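Local coordinates for mandelate racemase/muconate lactonizing enzyme family protein (PDB 3TOY) that belongs to the mandelate racemase/muconate lactonizing enzyme family of the enolase superfamily and binds a calcium ion at an acidic metal site, at residues V68-A76 with P366-E374. Sequence-based numbering, arbitrary orientation.
Sequences VTGHSYLFA and PGLGLAWNE
Asp61 OD1, on the neighbouring strand 50-64, is gripped by both His71 ND1 and Trp372 NE1, and this shared acceptor holds the two ring nitrogens side by side. His71 ND1 and Trp372 NE1 come within 3.0 Å without bonding to each other, because each is turned to the aspartate. The imidazole and the five-membered indole ring meet obliquely, planes at 77°, centroids 4.4 Å apart. His71 CG lies beside the backbone N (chi1 -53°), which sets the imidazole beside the Leu370 carbonyl: Leu370 O lies obliquely against His71 CB, CG and CD2, 2.9 Å from CD2. Ala371 CA rests over a face of the same imidazole. In this enolase-superfamily fold, strand 69-75 is outermost within this chain in the antiparallel sheet of the N-terminal domain, and 366-374 belongs to the chain that returns from the barrel domain and runs on into helix 374-380. Segment 366-374 passes over the strand nearly at right angles, 84° between the touching parts. The indole of Trp372 and the imidazole of His71 slide past each other in opposite directions, and the indole's far edge comes up to the strand backbone, where Ser72 O lies at that edge near the ring plane, 3.3 Å from Trp372 CH2. From there CH2 also touches Tyr73 CB at 4.2 Å. Leu370 CD1 packs against Ser72 CA (3.8 Å) and Tyr73 CD2, while Tyr73 OH hydrogen-bonds Glu325. Asp136 of helix 122-142 receives bonds from the backbone N of both His71 and Leu368.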
loop_
_atom_site.group_PDB
_atom_site.type_symbol
_atom_site.label_atom_id
_atom_site.label_comp_id
_atom_site.label_asym_id
_atom_site.label_seq_id
_atom_site.Cartn_x
_atom_site.Cartn_y
_atom_site.Cartn_z
ATOM N N VAL A 68 -33.267 6.999 43.941
ATOM C CA VAL A 68 -33.115 7.638 42.633
ATOM C C VAL A 68 -33.540 6.715 41.505
ATOM O O VAL A 68 -33.262 5.512 41.539
ATOM C CB VAL A 68 -31.657 8.074 42.364
ATOM C CG1 VAL A 68 -31.428 8.202 40.856
ATOM C CG2 VAL A 68 -31.350 9.385 43.080
ATOM N N THR A 69 -34.195 7.295 40.509
ATOM C CA THR A 69 -34.520 6.596 39.279
ATOM C C THR A 69 -33.828 7.272 38.089
ATOM O O THR A 69 -34.079 8.448 37.798
ATOM C CB THR A 69 -36.041 6.512 39.064
ATOM O OG1 THR A 69 -36.612 5.739 40.129
ATOM C CG2 THR A 69 -36.378 5.835 37.739
ATOM N N GLY A 70 -32.949 6.520 37.421
ATOM C CA GLY A 70 -32.254 7.023 36.226
ATOM C C GLY A 70 -33.200 7.072 35.043
ATOM O O GLY A 70 -34.045 6.192 34.874
ATOM N N HIS A 71 -33.057 8.096 34.210
ATOM C CA HIS A 71 -33.905 8.253 33.060
ATOM C C HIS A 71 -33.047 8.400 31.794
ATOM O O HIS A 71 -31.948 8.941 31.850
ATOM C CB HIS A 71 -34.736 9.533 33.168
ATOM C CG HIS A 71 -35.511 9.660 34.446
ATOM N ND1 HIS A 71 -36.652 8.929 34.702
ATOM C CD2 HIS A 71 -35.321 10.454 35.527
ATOM C CE1 HIS A 71 -37.127 9.261 35.889
ATOM N NE2 HIS A 71 -36.339 10.184 36.410
ATOM N N SER A 72 -33.599 7.969 30.669
ATOM C CA SER A 72 -33.038 8.278 29.357
ATOM C C SER A 72 -34.156 8.064 28.364
ATOM O O SER A 72 -35.198 7.510 28.718
ATOM C CB SER A 72 -31.874 7.326 29.059
ATOM O OG SER A 72 -32.372 6.029 28.788
ATOM N N TYR A 73 -33.988 8.520 27.129
ATOM C CA TYR A 73 -34.955 8.153 26.092
ATOM C C TYR A 73 -34.267 7.787 24.769
ATOM O O TYR A 73 -33.103 8.183 24.504
ATOM C CB TYR A 73 -35.989 9.278 25.842
ATOM C CG TYR A 73 -35.428 10.468 25.083
ATOM C CD1 TYR A 73 -35.483 10.519 23.686
ATOM C CD2 TYR A 73 -34.833 11.525 25.756
ATOM C CE1 TYR A 73 -34.945 11.604 22.979
ATOM C CE2 TYR A 73 -34.302 12.604 25.072
ATOM C CZ TYR A 73 -34.354 12.629 23.684
ATOM O OH TYR A 73 -33.834 13.700 23.014
ATOM N N LEU A 74 -34.998 7.024 23.970
ATOM C CA LEU A 74 -34.618 6.653 22.616
ATOM C C LEU A 74 -35.583 7.281 21.628
ATOM O O LEU A 74 -36.802 7.286 21.868
ATOM C CB LEU A 74 -34.697 5.142 22.466
ATOM C CG LEU A 74 -33.851 4.325 23.434
ATOM C CD1 LEU A 74 -34.155 2.844 23.235
ATOM C CD2 LEU A 74 -32.363 4.603 23.243
ATOM N N PHE A 75 -35.047 7.850 20.542
ATOM C CA PHE A 75 -35.850 8.156 19.354
ATOM C C PHE A 75 -35.912 6.875 18.565
ATOM O O PHE A 75 -34.867 6.274 18.271
ATOM C CB PHE A 75 -35.203 9.262 18.514
ATOM C CG PHE A 75 -35.860 9.474 17.182
ATOM C CD1 PHE A 75 -37.129 10.039 17.093
ATOM C CD2 PHE A 75 -35.214 9.109 16.004
ATOM C CE1 PHE A 75 -37.719 10.235 15.875
ATOM C CE2 PHE A 75 -35.816 9.300 14.783
ATOM C CZ PHE A 75 -37.063 9.864 14.708
ATOM N N ALA A 76 -37.126 6.445 18.217
ATOM C CA ALA A 76 -37.313 5.112 17.680
ATOM C C ALA A 76 -37.482 5.074 16.166
ATOM O O ALA A 76 -37.654 3.990 15.588
ATOM C CB ALA A 76 -38.499 4.429 18.375
ATOM N N PRO A 366 -29.479 17.768 37.454
ATOM C CA PRO A 366 -28.535 16.714 37.807
ATOM C C PRO A 366 -28.699 15.539 36.847
ATOM O O PRO A 366 -29.706 15.461 36.150
ATOM C CB PRO A 366 -28.996 16.299 39.212
ATOM C CG PRO A 366 -30.446 16.546 39.196
ATOM C CD PRO A 366 -30.615 17.816 38.397
ATOM N N GLY A 367 -27.734 14.628 36.832
ATOM C CA GLY A 367 -27.727 13.531 35.853
ATOM C C GLY A 367 -27.673 14.108 34.442
ATOM O O GLY A 367 -26.905 15.034 34.186
ATOM N N LEU A 368 -28.521 13.592 33.551
ATOM C CA LEU A 368 -28.625 14.104 32.191
ATOM C C LEU A 368 -29.673 15.194 32.049
ATOM O O LEU A 368 -29.906 15.688 30.949
ATOM C CB LEU A 368 -28.937 12.977 31.196
ATOM C CG LEU A 368 -27.883 11.865 31.105
ATOM C CD1 LEU A 368 -28.446 10.728 30.255
ATOM C CD2 LEU A 368 -26.532 12.377 30.549
ATOM N N GLY A 369 -30.313 15.571 33.156
ATOM C CA GLY A 369 -31.349 16.585 33.099
ATOM C C GLY A 369 -32.600 16.069 32.421
ATOM O O GLY A 369 -33.296 16.815 31.750
ATOM N N LEU A 370 -32.887 14.783 32.594
ATOM C CA LEU A 370 -34.044 14.172 31.959
ATOM C C LEU A 370 -35.016 13.695 33.045
ATOM O O LEU A 370 -34.769 12.692 33.702
ATOM C CB LEU A 370 -33.622 12.987 31.081
ATOM C CG LEU A 370 -32.668 13.277 29.907
ATOM C CD1 LEU A 370 -32.367 11.976 29.154
ATOM C CD2 LEU A 370 -33.266 14.298 28.976
ATOM N N ALA A 371 -36.086 14.444 33.256
ATOM C CA ALA A 371 -37.160 14.028 34.158
ATOM C C ALA A 371 -38.428 14.252 33.373
ATOM O O ALA A 371 -38.511 15.200 32.588
ATOM C CB ALA A 371 -37.151 14.861 35.411
ATOM N N TRP A 372 -39.413 13.386 33.561
ATOM C CA TRP A 372 -40.590 13.431 32.721
ATOM C C TRP A 372 -41.661 14.398 33.229
ATOM O O TRP A 372 -41.955 14.459 34.426
ATOM C CB TRP A 372 -41.210 12.047 32.595
ATOM C CG TRP A 372 -40.214 10.951 32.474
ATOM C CD1 TRP A 372 -40.069 9.873 33.303
ATOM C CD2 TRP A 372 -39.204 10.823 31.464
ATOM N NE1 TRP A 372 -39.041 9.079 32.861
ATOM C CE2 TRP A 372 -38.490 9.639 31.737
ATOM C CE3 TRP A 372 -38.841 11.593 30.354
ATOM C CZ2 TRP A 372 -37.428 9.206 30.945
ATOM C CZ3 TRP A 372 -37.784 11.163 29.567
ATOM C CH2 TRP A 372 -37.090 9.981 29.869
ATOM N N ASN A 373 -42.225 15.154 32.298
ATOM C CA ASN A 373 -43.495 15.831 32.518
ATOM C C ASN A 373 -44.589 14.762 32.388
ATOM O O ASN A 373 -45.076 14.476 31.293
ATOM C CB ASN A 373 -43.666 16.936 31.479
ATOM C CG ASN A 373 -45.037 17.591 31.533
ATOM O OD1 ASN A 373 -45.913 17.183 32.300
ATOM N ND2 ASN A 373 -45.227 18.611 30.705
ATOM N N GLU A 374 -44.956 14.151 33.513
ATOM C CA GLU A 374 -45.897 13.025 33.491
ATOM C C GLU A 374 -47.266 13.312 32.850
ATOM O O GLU A 374 -47.851 12.438 32.205
ATOM C CB GLU A 374 -46.074 12.442 34.898
ATOM C CG GLU A 374 -44.829 11.746 35.443
ATOM C CD GLU A 374 -44.516 10.463 34.704
ATOM O OE1 GLU A 374 -45.352 10.029 33.881
ATOM O OE2 GLU A 374 -43.436 9.885 34.948
#